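Side-chain contacts in endoglucanase (Ruminococcus champanellensis, PDB 6WQV), which probably cleaves internal beta-1,4 linkages of cellulose and, as a broad-specificity endoglucanase of family GH5_4, of related plant polysaccharides such as xylan: residues G26-N31 with I286-A291; N117-N122 with I319-N324; G161-R166 with D239-S244. All blocks are in the same frame, centred on the assembly; numbering follows the deposited sequence. Where two conformers were deposited one is given.

Contact 1 of 3, residues G26-N31 with I286-A291; sequences GWNLGN and IGQFGA. Unlike the reference sequence in segment 286-291: Gln288 (reference Glu). With GLC (alpha-D-glucopyranose), chain E; BGC (beta-D-glucopyranose), chain B.
Asn28 and Gln288 lie closest in the backbone, on two barrel strands that are not neighbours, CA atoms 7.5 Å apart, and the gap is bridged from the Asn28 side chain to a backbone carbonyl. Asn28 points toward 286-291, its CG held beside its backbone N (chi1 -81°), and its ND2 gives a nearly straight hydrogen bond (174°) to Gly287 O at 3.0 Å. The acceptor lies in the amide plane of Asn28, and the donor in the carbonyl plane of Gly287. The same ND2 also donates to Trp320 O, while OD1 accepts from Arg75, so both ends of this buried amide are gripped and its flip is fixed. With an alanine here, Gly287 O and Trp320 O would probably lose their side-chain donor, and Arg75 one acceptor. ND2 also touches CG of Gln288 at 3.8 Å; the two side chains cross at about a right angle, their amide planes 70° apart. Gln288 stands where the reference sequence has glutamate, the probable nucleophile position of family 5. Its extended chain brings OE1 to 2.7 Å from the O2 hydroxyl of GLC, which donates to it; Arg75 also binds OE1, and Tyr243 OH binds NE2. Farther along, Asn31 ND2 donates to BGC O3 at 2.9 Å. Strand 318-322 runs between the two strands in the barrel wall, while helix 60-68 packs against Trp27 and helix 297-313 against Phe289.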
loop_
_atom_site.group_PDB
_atom_site.type_symbol
_atom_site.label_atom_id
_atom_site.label_comp_id
_atom_site.label_asym_id
_atom_site.label_seq_id
_atom_site.Cartn_x
_atom_site.Cartn_y
_atom_site.Cartn_z
ATOM N N GLY A 26 5.804 9.413 0.980
ATOM C CA GLY A 26 5.824 8.400 -0.051
ATOM C C GLY A 26 4.788 8.617 -1.153
ATOM O O GLY A 26 3.853 9.414 -1.017
ATOM N N TRP A 27 4.948 7.840 -2.225
ATOM C CA TRP A 27 4.137 7.921 -3.436
ATOM C C TRP A 27 3.862 6.512 -3.931
ATOM O O TRP A 27 4.774 5.672 -3.976
ATOM C CB TRP A 27 4.925 8.708 -4.487
ATOM C CG TRP A 27 4.293 8.996 -5.810
ATOM C CD1 TRP A 27 3.539 10.089 -6.136
ATOM C CD2 TRP A 27 4.427 8.222 -7.008
ATOM N NE1 TRP A 27 3.194 10.042 -7.475
ATOM C CE2 TRP A 27 3.716 8.902 -8.023
ATOM C CE3 TRP A 27 5.066 7.016 -7.324
ATOM C CZ2 TRP A 27 3.625 8.405 -9.328
ATOM C CZ3 TRP A 27 4.985 6.532 -8.627
ATOM C CH2 TRP A 27 4.268 7.231 -9.611
ATOM N N ASN A 28 2.592 6.247 -4.263
ATOM C CA ASN A 28 2.173 4.960 -4.812
ATOM C C ASN A 28 2.176 5.022 -6.336
ATOM O O ASN A 28 1.606 5.949 -6.922
ATOM C CB ASN A 28 0.725 4.612 -4.425
ATOM C CG ASN A 28 0.576 4.025 -3.038
ATOM O OD1 ASN A 28 0.730 2.821 -2.832
ATOM N ND2 ASN A 28 0.228 4.871 -2.087
ATOM N N LEU A 29 2.749 3.991 -6.964
ATOM C CA LEU A 29 2.623 3.747 -8.408
ATOM C C LEU A 29 1.283 3.055 -8.680
ATOM O O LEU A 29 1.201 1.852 -8.951
ATOM C CB LEU A 29 3.790 2.888 -8.873
ATOM C CG LEU A 29 3.924 2.611 -10.372
ATOM C CD1 LEU A 29 4.337 3.857 -11.139
ATOM C CD2 LEU A 29 4.901 1.489 -10.644
ATOM N N GLY A 30 0.216 3.839 -8.586
ATOM C CA GLY A 30 -1.118 3.268 -8.610
ATOM C C GLY A 30 -1.649 2.954 -9.998
ATOM O O GLY A 30 -1.267 3.552 -11.009
ATOM N N ASN A 31 -2.588 1.996 -10.039
ATOM C CA ASN A 31 -3.275 1.567 -11.265
ATOM C C ASN A 31 -2.303 1.103 -12.361
ATOM O O ASN A 31 -2.558 1.280 -13.558
ATOM C CB ASN A 31 -4.220 2.651 -11.801
ATOM C CG ASN A 31 -5.551 2.692 -11.081
ATOM O OD1 ASN A 31 -5.730 2.031 -10.057
ATOM N ND2 ASN A 31 -6.489 3.461 -11.612
ATOM N N ILE A 286 0.478 5.309 7.095
ATOM C CA ILE A 286 -0.672 5.522 6.210
ATOM C C ILE A 286 -0.175 5.217 4.801
ATOM O O ILE A 286 0.415 6.057 4.117
ATOM C CB ILE A 286 -1.279 6.917 6.362
ATOM C CG1 ILE A 286 -1.915 7.043 7.750
ATOM C CG2 ILE A 286 -2.316 7.168 5.263
ATOM C CD1 ILE A 286 -2.244 8.451 8.171
ATOM N N GLY A 287 -0.392 3.967 4.371
ATOM C CA GLY A 287 0.161 3.496 3.114
ATOM C C GLY A 287 -0.571 3.976 1.891
ATOM O O GLY A 287 -0.019 3.884 0.786
ATOM N N GLN A 288 -1.794 4.483 2.064
ATOM C CA GLN A 288 -2.498 5.207 1.014
ATOM C C GLN A 288 -3.346 6.306 1.632
ATOM O O GLN A 288 -4.085 6.056 2.590
ATOM C CB GLN A 288 -3.443 4.301 0.224
ATOM C CG GLN A 288 -2.794 3.161 -0.525
ATOM C CD GLN A 288 -3.787 2.366 -1.374
ATOM O OE1 GLN A 288 -3.564 1.199 -1.678
ATOM N NE2 GLN A 288 -4.884 3.004 -1.762
ATOM N N PHE A 289 -3.260 7.505 1.058
ATOM C CA PHE A 289 -4.212 8.588 1.291
ATOM C C PHE A 289 -4.250 9.404 -0.002
ATOM O O PHE A 289 -3.386 9.265 -0.877
ATOM C CB PHE A 289 -3.829 9.459 2.513
ATOM C CG PHE A 289 -2.790 10.488 2.207
ATOM C CD1 PHE A 289 -1.500 10.096 1.921
ATOM C CD2 PHE A 289 -3.096 11.843 2.166
ATOM C CE1 PHE A 289 -0.542 11.020 1.600
ATOM C CE2 PHE A 289 -2.130 12.775 1.847
ATOM C CZ PHE A 289 -0.856 12.361 1.565
ATOM N N GLY A 290 -5.247 10.270 -0.107
ATOM C CA GLY A 290 -5.377 11.154 -1.255
ATOM C C GLY A 290 -6.720 11.835 -1.184
ATOM O O GLY A 290 -7.563 11.507 -0.347
ATOM N N ALA A 291 -6.898 12.821 -2.057
ATOM C CA ALA A 291 -8.178 13.507 -2.209
ATOM C C ALA A 291 -8.433 13.666 -3.701
ATOM O O ALA A 291 -7.575 14.173 -4.427
ATOM C CB ALA A 291 -8.190 14.879 -1.523
HETATM C C1 GLC E . -7.740 1.331 -1.824
HETATM C C2 GLC E . -7.015 0.546 -2.900
HETATM C C3 GLC E . -6.647 1.205 -4.159
HETATM C C4 GLC E . -7.788 2.053 -4.669
HETATM C C5 GLC E . -8.052 3.102 -3.614
HETATM C C6 GLC E . -9.021 4.195 -4.034
HETATM O O1 GLC E . -6.969 1.944 -0.876
HETATM O O2 GLC E . -5.871 -0.095 -2.256
HETATM O O3 GLC E . -6.340 0.136 -5.130
HETATM O O4 GLC E . -7.420 2.625 -5.928
HETATM O O5 GLC E . -8.613 2.437 -2.413
HETATM O O6 GLC E . -10.262 3.694 -4.281
HETATM C C2 BGC B . -8.215 3.450 -7.997
HETATM C C3 BGC B . -9.276 3.276 -9.034
HETATM C C4 BGC B . -9.435 1.838 -9.458
HETATM C C5 BGC B . -9.676 0.937 -8.267
HETATM C C6 BGC B . -9.689 -0.530 -8.561
HETATM C C1 BGC B . -8.458 2.549 -6.793
HETATM O O2 BGC B . -8.157 4.829 -7.558
HETATM O O3 BGC B . -8.930 4.103 -10.201
HETATM O O4 BGC B . -10.632 1.696 -10.310
HETATM O O5 BGC B . -8.589 1.142 -7.269
HETATM O O6 BGC B . -10.122 -1.250 -7.401
#

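Contact 2 of 3, residues N117-N122 with I319-N324; sequences NIHHEN and IWWDNN. With GLC (alpha-D-glucopyranose), chain E; BGC (beta-D-glucopyranose), chain B.
His119 meets Trp321 across the mouth of the barrel, with NE2 of the imidazole 3.9 Å from CH2 of the indole. This direct meeting is the loose part: the ring planes are nearly parallel, 4° apart, but slid so far that the imidazole centroid lies 5.8 Å from that of the six-membered ring of Trp321 and there is hardly any overlap. Both rings turn to the same glucose instead, and there the fit is tight. Trp321 has CG anti to its backbone N (chi1 176°), which carries the indole inward to the glucose, and GLC C3 sits over one face, offset toward the rim. NE1 at the indole edge donates to BGC O2 at 3.1 Å, so a single side chain serves two sugar residues. His119 NE2 shares a nearly straight hydrogen bond of 3.0 Å with GLC O3, while Asn117 ND2, lying in the imidazole plane, donates to His119 ND1 at 3.1 Å and fixes the ring's rotation. On the partly exposed side, His120 lays its ring against His119 CD2 and approaches GLC O3 with CE1 at 3.2 Å. Asn323 ND2 adds a bond to BGC O3 at 3.3 Å and a weak one to O2. One aromatic face, that of Trp321, receives the sugar's carbon, and ring and amide nitrogens read its hydroxyls, as expected of the cleft that holds the bound cellotriose.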
loop_
_atom_site.group_PDB
_atom_site.type_symbol
_atom_site.label_atom_id
_atom_site.label_comp_id
_atom_site.label_asym_id
_atom_site.label_seq_id
_atom_site.Cartn_x
_atom_site.Cartn_y
_atom_site.Cartn_z
ATOM N N ASN A 117 3.977 -5.236 -2.412
ATOM C CA ASN A 117 2.848 -5.947 -1.803
ATOM C C ASN A 117 2.253 -6.982 -2.756
ATOM O O ASN A 117 2.769 -7.245 -3.845
ATOM C CB ASN A 117 1.782 -4.963 -1.292
ATOM C CG ASN A 117 0.873 -4.425 -2.393
ATOM O OD1 ASN A 117 0.960 -4.823 -3.551
ATOM N ND2 ASN A 117 -0.023 -3.510 -2.016
ATOM N N ILE A 118 1.176 -7.624 -2.286
ATOM C CA ILE A 118 0.147 -8.213 -3.138
ATOM C C ILE A 118 -1.092 -7.333 -2.991
ATOM O O ILE A 118 -1.383 -6.840 -1.893
ATOM C CB ILE A 118 -0.141 -9.698 -2.835
ATOM C CG1 ILE A 118 -0.929 -9.909 -1.540
ATOM C CG2 ILE A 118 1.154 -10.507 -2.762
ATOM C CD1 ILE A 118 -1.195 -11.388 -1.230
ATOM N N HIS A 119 -1.797 -7.087 -4.103
ATOM C CA HIS A 119 -2.767 -6.001 -4.130
ATOM C C HIS A 119 -4.167 -6.536 -4.394
ATOM O O HIS A 119 -4.851 -6.958 -3.450
ATOM C CB HIS A 119 -2.301 -4.875 -5.066
ATOM C CG HIS A 119 -2.906 -3.543 -4.752
ATOM N ND1 HIS A 119 -2.409 -2.717 -3.762
ATOM C CD2 HIS A 119 -3.965 -2.893 -5.288
ATOM C CE1 HIS A 119 -3.135 -1.616 -3.712
ATOM N NE2 HIS A 119 -4.083 -1.698 -4.629
ATOM N N HIS A 120 -4.664 -6.491 -5.628
ATOM C CA HIS A 120 -6.049 -6.880 -5.898
ATOM C C HIS A 120 -6.157 -8.397 -6.077
ATOM O O HIS A 120 -6.380 -8.919 -7.172
ATOM C CB HIS A 120 -6.589 -6.160 -7.125
ATOM C CG HIS A 120 -6.726 -4.678 -6.969
ATOM N ND1 HIS A 120 -7.316 -4.091 -5.872
ATOM C CD2 HIS A 120 -6.387 -3.662 -7.804
ATOM C CE1 HIS A 120 -7.322 -2.779 -6.023
ATOM N NE2 HIS A 120 -6.765 -2.492 -7.190
ATOM N N GLU A 121 -6.035 -9.105 -4.951
ATOM C CA GLU A 121 -6.080 -10.560 -4.905
ATOM C C GLU A 121 -7.414 -11.081 -4.388
ATOM O O GLU A 121 -7.550 -12.283 -4.150
ATOM C CB GLU A 121 -4.966 -11.082 -3.997
ATOM C CG GLU A 121 -3.566 -10.638 -4.404
ATOM C CD GLU A 121 -3.147 -11.125 -5.788
ATOM O OE1 GLU A 121 -3.254 -12.319 -6.118
ATOM O OE2 GLU A 121 -2.672 -10.281 -6.572
ATOM N N ASN A 122 -8.404 -10.211 -4.209
ATOM C CA ASN A 122 -9.606 -10.583 -3.472
ATOM C C ASN A 122 -10.441 -11.663 -4.153
ATOM O O ASN A 122 -11.325 -12.226 -3.495
ATOM C CB ASN A 122 -10.439 -9.324 -3.228
ATOM C CG ASN A 122 -9.588 -8.139 -2.790
ATOM O OD1 ASN A 122 -9.357 -7.207 -3.561
ATOM N ND2 ASN A 122 -9.118 -8.172 -1.551
ATOM N N ILE A 319 1.662 8.109 2.458
ATOM C CA ILE A 319 1.992 7.713 1.085
ATOM C C ILE A 319 0.810 8.050 0.177
ATOM O O ILE A 319 -0.256 7.436 0.277
ATOM C CB ILE A 319 2.359 6.220 0.985
ATOM C CG1 ILE A 319 3.399 5.843 2.040
ATOM C CG2 ILE A 319 2.878 5.899 -0.410
ATOM C CD1 ILE A 319 3.968 4.425 1.889
ATOM N N TRP A 320 1.019 9.002 -0.738
ATOM C CA TRP A 320 -0.042 9.452 -1.637
ATOM C C TRP A 320 -0.388 8.360 -2.648
ATOM O O TRP A 320 0.498 7.703 -3.196
ATOM C CB TRP A 320 0.407 10.732 -2.386
ATOM C CG TRP A 320 -0.634 11.228 -3.372
ATOM C CD1 TRP A 320 -0.825 10.804 -4.658
ATOM C CD2 TRP A 320 -1.646 12.211 -3.124
ATOM N NE1 TRP A 320 -1.900 11.455 -5.221
ATOM C CE2 TRP A 320 -2.410 12.335 -4.307
ATOM C CE3 TRP A 320 -1.969 13.005 -2.025
ATOM C CZ2 TRP A 320 -3.485 13.212 -4.404
ATOM C CZ3 TRP A 320 -3.028 13.877 -2.125
ATOM C CH2 TRP A 320 -3.775 13.975 -3.309
ATOM N N TRP A 321 -1.679 8.190 -2.931
ATOM C CA TRP A 321 -2.141 7.252 -3.954
ATOM C C TRP A 321 -2.234 7.983 -5.294
ATOM O O TRP A 321 -3.131 8.805 -5.486
ATOM C CB TRP A 321 -3.499 6.669 -3.573
ATOM C CG TRP A 321 -4.060 5.772 -4.618
ATOM C CD1 TRP A 321 -5.086 6.036 -5.478
ATOM C CD2 TRP A 321 -3.617 4.449 -4.925
ATOM N NE1 TRP A 321 -5.304 4.965 -6.307
ATOM C CE2 TRP A 321 -4.417 3.970 -5.986
ATOM C CE3 TRP A 321 -2.623 3.613 -4.407
ATOM C CZ2 TRP A 321 -4.243 2.710 -6.534
ATOM C CZ3 TRP A 321 -2.455 2.359 -4.949
ATOM C CH2 TRP A 321 -3.264 1.910 -6.000
ATOM N N ASP A 322 -1.319 7.688 -6.228
ATOM C CA ASP A 322 -1.268 8.378 -7.523
ATOM C C ASP A 322 -1.640 7.392 -8.628
ATOM O O ASP A 322 -0.828 6.546 -9.025
ATOM C CB ASP A 322 0.117 8.979 -7.779
ATOM C CG ASP A 322 0.113 9.981 -8.912
ATOM O OD1 ASP A 322 -0.738 9.845 -9.810
ATOM O OD2 ASP A 322 0.974 10.888 -8.904
ATOM N N ASN A 323 -2.861 7.515 -9.151
ATOM C CA ASN A 323 -3.316 6.647 -10.224
ATOM C C ASN A 323 -3.251 7.304 -11.596
ATOM O O ASN A 323 -3.844 6.788 -12.547
ATOM C CB ASN A 323 -4.729 6.113 -9.955
ATOM C CG ASN A 323 -5.785 7.189 -9.994
ATOM O OD1 ASN A 323 -5.491 8.382 -10.147
ATOM N ND2 ASN A 323 -7.041 6.775 -9.867
ATOM N N ASN A 324 -2.546 8.431 -11.723
ATOM C CA ASN A 324 -2.274 9.041 -13.023
ATOM C C ASN A 324 -3.554 9.467 -13.750
ATOM O O ASN A 324 -3.574 9.551 -14.973
ATOM C CB ASN A 324 -1.427 8.110 -13.904
ATOM C CG ASN A 324 -0.831 8.809 -15.107
ATOM O OD1 ASN A 324 -0.296 9.905 -14.989
ATOM N ND2 ASN A 324 -0.917 8.171 -16.268
HETATM C C1 GLC E . -7.740 1.331 -1.824
HETATM C C2 GLC E . -7.015 0.546 -2.900
HETATM C C3 GLC E . -6.647 1.205 -4.159
HETATM C C4 GLC E . -7.788 2.053 -4.669
HETATM C C5 GLC E . -8.052 3.102 -3.614
HETATM C C6 GLC E . -9.021 4.195 -4.034
HETATM O O1 GLC E . -6.969 1.944 -0.876
HETATM O O2 GLC E . -5.871 -0.095 -2.256
HETATM O O3 GLC E . -6.340 0.136 -5.130
HETATM O O4 GLC E . -7.420 2.625 -5.928
HETATM O O5 GLC E . -8.613 2.437 -2.413
HETATM O O6 GLC E . -10.262 3.694 -4.281
HETATM C C2 BGC B . -8.215 3.450 -7.997
HETATM C C3 BGC B . -9.276 3.276 -9.034
HETATM C C4 BGC B . -9.435 1.838 -9.458
HETATM C C5 BGC B . -9.676 0.937 -8.267
HETATM C C6 BGC B . -9.689 -0.530 -8.561
HETATM C C1 BGC B . -8.458 2.549 -6.793
HETATM O O2 BGC B . -8.157 4.829 -7.558
HETATM O O3 BGC B . -8.930 4.103 -10.201
HETATM O O4 BGC B . -10.632 1.696 -10.310
HETATM O O5 BGC B . -8.589 1.142 -7.269
HETATM O O6 BGC B . -10.122 -1.250 -7.401
#

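Contact 3 of 3, residues G161-R166 with D239-S244. Unlike the reference sequence in segment 161-166: Gln164 (reference Glu). With GLC (alpha-D-glucopyranose), chain E.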
loop_
_atom_site.group_PDB
_atom_site.type_symbol
_atom_site.label_atom_id
_atom_site.label_comp_id
_atom_site.label_asym_id
_atom_site.label_seq_id
_atom_site.Cartn_x
_atom_site.Cartn_y
_atom_site.Cartn_z
ATOM N N GLY A 161 2.205 -7.720 3.235
ATOM C CA GLY A 161 1.684 -9.055 2.948
ATOM C C GLY A 161 0.363 -9.099 2.203
ATOM O O GLY A 161 0.099 -10.057 1.467
ATOM N N MET A 162 -0.494 -8.097 2.407
ATOM C CA MET A 162 -1.796 -8.007 1.765
ATOM C C MET A 162 -2.147 -6.530 1.679
ATOM O O MET A 162 -1.517 -5.689 2.327
ATOM C CB MET A 162 -2.893 -8.707 2.574
ATOM C CG MET A 162 -2.708 -10.194 2.741
ATOM S SD MET A 162 -4.034 -10.910 3.708
ATOM C CE MET A 162 -3.559 -10.426 5.359
ATOM N N ASN A 163 -3.184 -6.219 0.906
ATOM C CA ASN A 163 -3.608 -4.833 0.733
ATOM C C ASN A 163 -4.835 -4.496 1.570
ATOM O O ASN A 163 -4.712 -3.853 2.617
ATOM C CB ASN A 163 -3.863 -4.540 -0.742
ATOM C CG ASN A 163 -4.295 -3.114 -0.989
ATOM O OD1 ASN A 163 -3.695 -2.180 -0.463
ATOM N ND2 ASN A 163 -5.354 -2.947 -1.776
ATOM N N GLN A 164 -6.013 -4.906 1.107
ATOM C CA GLN A 164 -7.281 -4.603 1.773
ATOM C C GLN A 164 -8.132 -5.859 1.875
ATOM O O GLN A 164 -9.221 -5.937 1.301
ATOM C CB GLN A 164 -8.038 -3.511 1.021
ATOM C CG GLN A 164 -7.472 -2.143 1.206
ATOM C CD GLN A 164 -8.396 -1.073 0.689
ATOM O OE1 GLN A 164 -8.870 -1.139 -0.446
ATOM N NE2 GLN A 164 -8.691 -0.089 1.535
ATOM N N PRO A 165 -7.659 -6.871 2.603
ATOM C CA PRO A 165 -8.455 -8.099 2.746
ATOM C C PRO A 165 -9.811 -7.791 3.365
ATOM O O PRO A 165 -9.911 -7.052 4.347
ATOM C CB PRO A 165 -7.592 -8.969 3.665
ATOM C CG PRO A 165 -6.791 -7.978 4.469
ATOM C CD PRO A 165 -6.480 -6.865 3.483
ATOM N N ARG A 166 -10.863 -8.356 2.779
ATOM C CA ARG A 166 -12.210 -7.953 3.158
ATOM C C ARG A 166 -13.223 -8.934 2.582
ATOM O O ARG A 166 -12.884 -9.823 1.798
ATOM C CB ARG A 166 -12.496 -6.537 2.654
ATOM C CG ARG A 166 -12.609 -6.462 1.136
ATOM C CD ARG A 166 -12.578 -5.034 0.648
ATOM N NE ARG A 166 -12.728 -4.927 -0.801
ATOM C CZ ARG A 166 -11.719 -4.974 -1.664
ATOM N NH1 ARG A 166 -10.480 -5.142 -1.235
ATOM N NH2 ARG A 166 -11.954 -4.851 -2.966
ATOM N N ASP A 239 -0.362 -1.155 8.255
ATOM C CA ASP A 239 -0.747 -0.246 7.180
ATOM C C ASP A 239 -2.228 0.089 7.308
ATOM O O ASP A 239 -3.085 -0.804 7.262
ATOM C CB ASP A 239 -0.473 -0.832 5.794
ATOM C CG ASP A 239 -0.730 0.174 4.659
ATOM O OD1 ASP A 239 -1.262 1.275 4.921
ATOM O OD2 ASP A 239 -0.404 -0.142 3.497
ATOM N N ILE A 240 -2.522 1.375 7.463
ATOM C CA ILE A 240 -3.873 1.905 7.436
ATOM C C ILE A 240 -3.993 2.795 6.203
ATOM O O ILE A 240 -3.144 3.668 5.984
ATOM C CB ILE A 240 -4.170 2.718 8.706
ATOM C CG1 ILE A 240 -4.109 1.836 9.965
ATOM C CG2 ILE A 240 -5.507 3.430 8.568
ATOM C CD1 ILE A 240 -5.057 0.645 9.982
ATOM N N HIS A 241 -5.031 2.581 5.399
ATOM C CA HIS A 241 -5.390 3.540 4.356
ATOM C C HIS A 241 -6.419 4.497 4.951
ATOM O O HIS A 241 -7.359 4.073 5.638
ATOM C CB HIS A 241 -5.981 2.844 3.129
ATOM C CG HIS A 241 -5.104 1.775 2.546
ATOM N ND1 HIS A 241 -5.454 1.070 1.412
ATOM C CD2 HIS A 241 -3.918 1.270 2.949
ATOM C CE1 HIS A 241 -4.519 0.176 1.147
ATOM N NE2 HIS A 241 -3.574 0.277 2.062
ATOM N N SER A 242 -6.239 5.799 4.717
ATOM C CA SER A 242 -7.114 6.787 5.348
ATOM C C SER A 242 -7.405 7.942 4.390
ATOM O O SER A 242 -6.777 9.003 4.441
ATOM C CB SER A 242 -6.548 7.261 6.694
ATOM O OG SER A 242 -7.510 7.987 7.439
ATOM N N TYR A 243 -8.391 7.730 3.522
ATOM C CA TYR A 243 -8.857 8.760 2.596
ATOM C C TYR A 243 -9.903 9.581 3.336
ATOM O O TYR A 243 -11.112 9.380 3.199
ATOM C CB TYR A 243 -9.447 8.119 1.351
ATOM C CG TYR A 243 -8.472 7.406 0.456
ATOM C CD1 TYR A 243 -8.062 6.111 0.725
ATOM C CD2 TYR A 243 -8.001 8.010 -0.698
ATOM C CE1 TYR A 243 -7.189 5.441 -0.121
ATOM C CE2 TYR A 243 -7.133 7.351 -1.549
ATOM C CZ TYR A 243 -6.720 6.076 -1.253
ATOM O OH TYR A 243 -5.857 5.430 -2.104
ATOM N N SER A 244 -9.420 10.530 4.135
ATOM C CA SER A 244 -10.238 11.199 5.125
ATOM C C SER A 244 -10.160 12.708 4.951
ATOM O O SER A 244 -9.073 13.246 4.689
ATOM C CB SER A 244 -9.735 10.831 6.528
ATOM O OG SER A 244 -9.606 9.424 6.671
HETATM C C1 GLC E . -7.740 1.331 -1.824
HETATM C C2 GLC E . -7.015 0.546 -2.900
HETATM C C3 GLC E . -6.647 1.205 -4.159
HETATM C C4 GLC E . -7.788 2.053 -4.669
HETATM C C5 GLC E . -8.052 3.102 -3.614
HETATM C C6 GLC E . -9.021 4.195 -4.034
HETATM O O1 GLC E . -6.969 1.944 -0.876
HETATM O O2 GLC E . -5.871 -0.095 -2.256
HETATM O O3 GLC E . -6.340 0.136 -5.130
HETATM O O4 GLC E . -7.420 2.625 -5.928
HETATM O O5 GLC E . -8.613 2.437 -2.413
HETATM O O6 GLC E . -10.262 3.694 -4.281
HETATM O O HOH W 1 -2.509 -2.244 2.906
#
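His241 carries this contact, meeting both Asn163 and Gln164; two residues before it, Asp239 OD1 is taken up by Gly287 N on the next strand. Ile240 turns to the other side of the sheet and packs on helix 263-278. His241 then presents the edge of its ring: CE1 comes 3.0 Å from Asn163 OD1, which is hydrogen-bonded by Arg75, with amide and ring planes 39° apart. Gln164 NE2 comes 3.4 Å from His241 ND1, at an angle too poor for a hydrogen bond, its amide 23° from the ring plane. A water joins His241 NE2 (2.9 Å) to Asn163 O (2.7 Å), while His241 ND1 shares a 2.9 Å hydrogen bond with GLC O1. In the TIM barrel of family 5 the Asn163-Gln164 pair follows the fourth strand, where the reference sequence has glutamate at 164, the probable acid/base position. Asn163 CG, anti to the backbone N (chi1 -180°), aims ND2 at GLC O2, 2.9 Å away, and Gln164 OE1 lies 3.0 Å from the anomeric carbon GLC C1. Farther along comes Ser242, then Tyr243, which centres an inverse gamma turn and brings its hydroxyl up to GLC C5. Ser244 OG is hydrogen-bonded back to Ser242 OG at 2.7 Å.

In the fold
From the N terminus, strand 26-29 opens the barrel, and contact 1 closes its loop only when the chain reaches strand 284-289. Before that the chain passes 117-122, after the third strand; the loop that opens there closes at 319-324, on the eighth strand, so contacts 1 and 2 cross. Contact 3, joining the loop after the fourth strand to the sixth strand, is nested inside both. Contact 2 reaches across the barrel, whereas contacts 1 and 3 each step over one strand, and all three converge at its C-terminal mouth on the same glucose. Contacts 1 and 2 also share the neighbouring beta-glucose, and contact 3 adjoins contact 1 through the neighbouring strands 236-241 and 284-289.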